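Local coordinates for SusD-like carbohydrate binding protein BF1063 (Bacteroides fragilis NCTC 9343, PDB 3I4G) that probably binds carbohydrate at the cell surface as a SusD-type outer-membrane lipoprotein, which would aid glycan uptake, at residues 287-292 with 297-302; 316-321 with 445-450. All coordinates share one frame; numbering follows the deposited sequence.

Contact 1 of 2, residues 287-292 with 297-302; sequences LYESYE and TPFSYD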
loop_
_atom_site.group_PDB
_atom_site.type_symbol
_atom_site.label_atom_id
_atom_site.label_comp_id
_atom_site.label_asym_id
_atom_site.label_seq_id
_atom_site.Cartn_x
_atom_site.Cartn_y
_atom_site.Cartn_z
ATOM N N LEU A 287 -10.172 3.301 11.423
ATOM C CA LEU A 287 -9.492 4.349 10.629
ATOM C C LEU A 287 -10.272 5.673 10.745
ATOM O O LEU A 287 -9.678 6.725 11.002
ATOM C CB LEU A 287 -9.358 3.944 9.170
ATOM C CG LEU A 287 -8.848 5.040 8.234
ATOM C CD1 LEU A 287 -7.481 5.626 8.666
ATOM C CD2 LEU A 287 -8.776 4.535 6.772
ATOM N N TYR A 288 -11.576 5.643 10.506
ATOM C CA TYR A 288 -12.386 6.834 10.675
ATOM C C TYR A 288 -12.105 7.577 11.987
ATOM O O TYR A 288 -12.005 8.809 12.000
ATOM C CB TYR A 288 -13.892 6.506 10.563
ATOM C CG TYR A 288 -14.737 7.640 11.060
ATOM C CD1 TYR A 288 -14.860 8.800 10.290
ATOM C CD2 TYR A 288 -15.371 7.607 12.294
ATOM C CE1 TYR A 288 -15.590 9.873 10.753
ATOM C CE2 TYR A 288 -16.101 8.726 12.747
ATOM C CZ TYR A 288 -16.165 9.837 11.949
ATOM O OH TYR A 288 -16.894 10.973 12.348
ATOM N N GLU A 289 -11.973 6.847 13.076
ATOM C CA GLU A 289 -11.760 7.405 14.402
ATOM C C GLU A 289 -10.345 7.918 14.658
ATOM O O GLU A 289 -10.115 8.604 15.646
ATOM C CB GLU A 289 -12.075 6.332 15.448
ATOM C CG GLU A 289 -13.531 5.925 15.467
ATOM C CD GLU A 289 -13.798 4.611 16.148
ATOM O OE1 GLU A 289 -12.882 4.053 16.804
ATOM O OE2 GLU A 289 -14.922 4.107 16.000
ATOM N N SER A 290 -9.415 7.602 13.768
ATOM C CA SER A 290 -8.018 7.932 14.000
ATOM C C SER A 290 -7.677 9.399 13.688
ATOM O O SER A 290 -6.780 9.976 14.314
ATOM C CB SER A 290 -7.127 6.952 13.196
ATOM O OG SER A 290 -5.779 7.101 13.634
ATOM N N TYR A 291 -8.363 10.002 12.738
ATOM C CA TYR A 291 -8.071 11.349 12.305
ATOM C C TYR A 291 -8.284 12.349 13.449
ATOM O O TYR A 291 -9.265 12.270 14.180
ATOM C CB TYR A 291 -8.955 11.741 11.124
ATOM C CG TYR A 291 -8.732 10.941 9.886
ATOM C CD1 TYR A 291 -7.804 11.309 8.947
ATOM C CD2 TYR A 291 -9.473 9.808 9.641
ATOM C CE1 TYR A 291 -7.573 10.547 7.805
ATOM C CE2 TYR A 291 -9.260 9.056 8.516
ATOM C CZ TYR A 291 -8.322 9.418 7.602
ATOM O OH TYR A 291 -8.105 8.668 6.450
ATOM N N GLU A 292 -7.368 13.278 13.641
ATOM C CA GLU A 292 -7.578 14.308 14.641
ATOM C C GLU A 292 -8.715 15.262 14.296
ATOM O O GLU A 292 -9.183 15.323 13.173
ATOM C CB GLU A 292 -6.293 15.113 14.796
ATOM C CG GLU A 292 -5.149 14.308 15.377
ATOM C CD GLU A 292 -3.763 14.877 15.081
ATOM O OE1 GLU A 292 -3.621 15.997 14.558
ATOM O OE2 GLU A 292 -2.775 14.197 15.458
ATOM N N THR A 297 -6.197 17.906 18.164
ATOM C CA THR A 297 -6.487 17.099 19.334
ATOM C C THR A 297 -7.144 15.773 18.873
ATOM O O THR A 297 -7.689 15.691 17.764
ATOM C CB THR A 297 -7.380 17.827 20.353
ATOM O OG1 THR A 297 -8.610 18.203 19.745
ATOM C CG2 THR A 297 -6.690 19.075 20.867
ATOM N N PRO A 298 -7.036 14.707 19.685
ATOM C CA PRO A 298 -7.560 13.405 19.278
ATOM C C PRO A 298 -9.055 13.382 19.195
ATOM O O PRO A 298 -9.762 14.063 19.955
ATOM C CB PRO A 298 -7.105 12.446 20.390
ATOM C CG PRO A 298 -6.120 13.196 21.191
ATOM C CD PRO A 298 -6.341 14.646 20.996
ATOM N N PHE A 299 -9.537 12.593 18.251
ATOM C CA PHE A 299 -10.955 12.409 18.086
ATOM C C PHE A 299 -11.593 11.661 19.256
ATOM O O PHE A 299 -10.999 10.736 19.825
ATOM C CB PHE A 299 -11.257 11.636 16.795
ATOM C CG PHE A 299 -12.716 11.381 16.607
ATOM C CD1 PHE A 299 -13.584 12.397 16.314
ATOM C CD2 PHE A 299 -13.216 10.114 16.806
ATOM C CE1 PHE A 299 -14.942 12.156 16.168
ATOM C CE2 PHE A 299 -14.566 9.862 16.664
ATOM C CZ PHE A 299 -15.425 10.882 16.367
ATOM N N SER A 300 -12.811 12.075 19.603
ATOM C CA SER A 300 -13.664 11.353 20.518
ATOM C C SER A 300 -15.115 11.559 20.119
ATOM O O SER A 300 -15.498 12.639 19.791
ATOM C CB SER A 300 -13.500 11.818 21.960
ATOM O OG SER A 300 -14.381 11.067 22.786
ATOM N N TYR A 301 -15.900 10.474 20.114
ATOM C CA TYR A 301 -17.321 10.553 19.865
ATOM C C TYR A 301 -18.005 11.351 20.968
ATOM O O TYR A 301 -19.085 11.857 20.766
ATOM C CB TYR A 301 -17.984 9.173 19.826
ATOM C CG TYR A 301 -17.640 8.329 18.630
ATOM C CD1 TYR A 301 -18.174 8.613 17.397
ATOM C CD2 TYR A 301 -16.849 7.212 18.759
ATOM C CE1 TYR A 301 -17.867 7.832 16.271
ATOM C CE2 TYR A 301 -16.529 6.439 17.657
ATOM C CZ TYR A 301 -17.066 6.729 16.429
ATOM O OH TYR A 301 -16.762 5.961 15.336
ATOM N N ASP A 302 -17.368 11.450 22.129
ATOM C CA ASP A 302 -17.966 12.181 23.254
ATOM C C ASP A 302 -17.719 13.682 23.225
ATOM O O ASP A 302 -18.232 14.405 24.073
ATOM C CB ASP A 302 -17.447 11.577 24.553
ATOM C CG ASP A 302 -17.880 10.131 24.729
ATOM O OD1 ASP A 302 -19.006 9.807 24.300
ATOM O OD2 ASP A 302 -17.128 9.349 25.325
HETATM O O HOH W 1 -7.442 11.011 16.864
#

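Contact 2 of 2, residues 316-321 with 445-450; sequences DPRLDY and RIELAM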
loop_
_atom_site.group_PDB
_atom_site.type_symbol
_atom_site.label_atom_id
_atom_site.label_comp_id
_atom_site.label_asym_id
_atom_site.label_seq_id
_atom_site.Cartn_x
_atom_site.Cartn_y
_atom_site.Cartn_z
ATOM N N ASP A 316 -9.442 16.459 10.483
ATOM C CA ASP A 316 -8.307 16.497 9.551
ATOM C C ASP A 316 -8.867 16.415 8.122
ATOM O O ASP A 316 -9.642 15.510 7.825
ATOM C CB ASP A 316 -7.409 15.309 9.866
ATOM C CG ASP A 316 -6.055 15.347 9.161
ATOM O OD1 ASP A 316 -5.988 15.605 7.947
ATOM O OD2 ASP A 316 -5.070 15.020 9.840
ATOM N N PRO A 317 -8.464 17.339 7.224
ATOM C CA PRO A 317 -8.962 17.298 5.857
ATOM C C PRO A 317 -8.693 15.976 5.166
ATOM O O PRO A 317 -9.446 15.624 4.244
ATOM C CB PRO A 317 -8.208 18.459 5.160
ATOM C CG PRO A 317 -7.903 19.387 6.253
ATOM C CD PRO A 317 -7.620 18.523 7.451
ATOM N N ARG A 318 -7.658 15.245 5.600
ATOM C CA ARG A 318 -7.366 13.950 4.946
ATOM C C ARG A 318 -8.460 12.921 5.145
ATOM O O ARG A 318 -8.513 11.967 4.350
ATOM C CB ARG A 318 -6.016 13.397 5.428
ATOM C CG ARG A 318 -4.860 14.212 4.882
ATOM C CD ARG A 318 -3.551 13.859 5.508
ATOM N NE ARG A 318 -3.469 14.367 6.886
ATOM C CZ ARG A 318 -2.408 14.248 7.668
ATOM N NH1 ARG A 318 -1.300 13.674 7.233
ATOM N NH2 ARG A 318 -2.460 14.725 8.911
ATOM N N LEU A 319 -9.343 13.104 6.143
ATOM C CA LEU A 319 -10.443 12.150 6.301
ATOM C C LEU A 319 -11.357 12.226 5.091
ATOM O O LEU A 319 -11.505 11.255 4.361
ATOM C CB LEU A 319 -11.187 12.454 7.590
ATOM C CG LEU A 319 -12.273 11.491 8.065
ATOM C CD1 LEU A 319 -12.567 11.783 9.545
ATOM C CD2 LEU A 319 -13.557 11.563 7.214
ATOM N N ASP A 320 -11.920 13.409 4.816
ATOM C CA ASP A 320 -12.774 13.540 3.643
ATOM C C ASP A 320 -11.996 13.330 2.350
ATOM O O ASP A 320 -12.594 12.897 1.360
ATOM C CB ASP A 320 -13.500 14.917 3.638
ATOM C CG ASP A 320 -14.707 14.970 4.556
ATOM O OD1 ASP A 320 -15.400 13.924 4.673
ATOM O OD2 ASP A 320 -14.985 16.076 5.113
ATOM N N TYR A 321 -10.697 13.608 2.310
ATOM C CA TYR A 321 -9.953 13.315 1.072
ATOM C C TYR A 321 -9.829 11.813 0.795
ATOM O O TYR A 321 -9.722 11.402 -0.338
ATOM C CB TYR A 321 -8.532 13.867 1.092
ATOM C CG TYR A 321 -8.409 15.379 1.199
ATOM C CD1 TYR A 321 -9.366 16.217 0.692
ATOM C CD2 TYR A 321 -7.252 15.968 1.719
ATOM C CE1 TYR A 321 -9.232 17.614 0.765
ATOM C CE2 TYR A 321 -7.107 17.344 1.813
ATOM C CZ TYR A 321 -8.100 18.154 1.338
ATOM O OH TYR A 321 -8.001 19.547 1.399
ATOM N N ARG A 445 0.057 6.495 9.751
ATOM C CA ARG A 445 -1.245 5.850 9.532
ATOM C C ARG A 445 -2.188 6.779 8.786
ATOM O O ARG A 445 -2.819 6.398 7.794
ATOM C CB ARG A 445 -1.880 5.452 10.865
ATOM C CG ARG A 445 -3.153 4.706 10.679
ATOM C CD ARG A 445 -3.873 4.337 11.939
ATOM N NE ARG A 445 -4.996 3.415 11.605
ATOM C CZ ARG A 445 -5.865 2.922 12.469
ATOM N NH1 ARG A 445 -5.823 3.247 13.743
ATOM N NH2 ARG A 445 -6.811 2.113 12.033
ATOM N N ILE A 446 -2.282 8.014 9.244
ATOM C CA ILE A 446 -3.181 8.961 8.612
ATOM C C ILE A 446 -2.728 9.353 7.219
ATOM O O ILE A 446 -3.475 9.290 6.241
ATOM C CB ILE A 446 -3.316 10.236 9.490
ATOM C CG1 ILE A 446 -3.930 9.920 10.852
ATOM C CG2 ILE A 446 -4.119 11.328 8.763
ATOM C CD1 ILE A 446 -5.226 9.140 10.818
ATOM N N GLU A 447 -1.452 9.691 7.092
ATOM C CA GLU A 447 -0.944 10.156 5.799
ATOM C C GLU A 447 -1.069 9.122 4.704
ATOM O O GLU A 447 -1.440 9.459 3.575
ATOM C CB GLU A 447 0.506 10.596 5.956
ATOM C CG GLU A 447 1.158 11.031 4.678
ATOM C CD GLU A 447 0.577 12.272 4.036
ATOM O OE1 GLU A 447 -0.131 13.030 4.724
ATOM O OE2 GLU A 447 0.835 12.484 2.838
ATOM N N LEU A 448 -0.804 7.859 5.030
ATOM C CA LEU A 448 -0.766 6.796 4.034
ATOM C C LEU A 448 -1.992 5.919 4.027
ATOM O O LEU A 448 -1.994 4.890 3.353
ATOM C CB LEU A 448 0.471 5.920 4.280
ATOM C CG LEU A 448 1.815 6.625 4.270
ATOM C CD1 LEU A 448 2.926 5.638 4.705
ATOM C CD2 LEU A 448 2.127 7.243 2.904
ATOM N N ALA A 449 -3.062 6.322 4.683
ATOM C CA ALA A 449 -4.246 5.481 4.769
ATOM C C ALA A 449 -4.807 5.103 3.406
ATOM O O ALA A 449 -4.968 5.935 2.506
ATOM C CB ALA A 449 -5.340 6.149 5.640
HETATM N N MSE A 450 -5.151 3.821 3.268
HETATM C CA MSE A 450 -5.761 3.210 2.087
HETATM C C MSE A 450 -4.782 3.021 0.939
HETATM O O MSE A 450 -5.229 2.684 -0.157
HETATM C CB MSE A 450 -7.004 3.970 1.601
HETATM C CG MSE A 450 -8.075 4.146 2.670
HETATM SE SE MSE A 450 -8.687 2.518 3.583
HETATM C CE MSE A 450 -9.186 1.546 1.983
#

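Contact 1 of 2, residues 287-292 with 297-302
An aromatic cluster joins the last residues assigned to helix 285-288 and the chain just beyond them to residues 297-302, where Tyr288, Phe299 and Tyr301 gather beside Glu289. The edge of the Tyr288 ring is directed at the face of Phe299 in an edge-to-face (T-shaped) pair, with centroids 5.7 Å apart and planes at 68°. Phe299 in turn sets its own rim over Tyr301, CE2 lying 3.7 Å above the middle of that ring. The phenol oxygen of Tyr301 reaches the rim of Tyr288, near the plane of the ring, at 3.7 Å from CD2. The same hydroxyl donates to Glu289 OE2 over 2.7 Å, meeting the carboxylate on its anti side; the acid and ring planes stand 82° apart. CG of Phe299 anti to N (chi1 178°) lays the ring against Glu289 and the edge of Tyr288, while CB rests against the carbonyl oxygens of Glu289 and Tyr291. Farther along, one water bridges the backbones, donating to Ser290 O (2.8 Å) and accepting from Phe299 N (3.0 Å), and Glu292 CB touches Thr297 O at 3.3 Å. Arg315 adds cation-pi contacts to both Tyr288 and Phe299, and the Tyr288 hydroxyl bonds to Leu311 O. The bond to Glu289 fixes the rotation of the Tyr301 hydroxyl. Glu289 OE2 also forms a salt bridge with Arg497, and taking both a neutral and a charged donor would probably favour an ionised carboxylate.

Contact 2 of 2, residues 316-321 with 445-450
The guanidinium of Arg318 carries the methyl CG2 of Ile446 on one face, 3.5 Å above its plane and over its centre, while carboxylates line its edge. Along the NE side Asp316 grips it side-on: NE donates to Asp316 OD1 at 3.0 Å, almost straight at 174°, and the syn lone pair of Asp316 OD2 takes NH2 at 2.8 Å, the oxygen lying somewhat out of the guanidinium plane. At another edge, NH1 gives a salt-bridging hydrogen bond to the anti lone pair of Glu447 OE1, 2.8 Å long; the two planes are turned 50° against each other. A bend at chi3 (-73°) brings NE and NH2 alongside the Asp316 carboxylate and still leaves NH1 facing Glu447.

Asp316 is also the N-cap of helix 317-322, its OD1 accepting from Arg318 N at 2.9 Å, so one oxygen holds both the first turn of the helix and the arginine side chain. The salt-bridge network thereby ties the start of this helix to the C-terminal turn of helix 433-447. Glu443, one turn earlier on that helix, gives NH1 a second acidic partner, and Glu447 OE2 pairs with Arg386 and Arg420. In this buried setting, alternating acids and arginines probably keep the carboxylates ionised.

Overall arrangement
Contact 1 closes before contact 2 opens along the chain, and their centres lie about 12 Å apart on the same side of the protein's centre, contact 1 about 22 Å and contact 2 about 13 Å from the centre of the chain. Helices 285-288 and 317-322 are consecutive, and the loop between them contains 297-302. The two contacts touch: Glu292 O and Asp316 N are 2.9 Å apart, a probable hydrogen bond, the Tyr291 ring packs on the start of helix 317-322, and Ser290 leans on Ile446. Through these links residues 287-292 attach the outlying loop to the buried junction of helices 317-322 and 433-447, all inside the SusD family region.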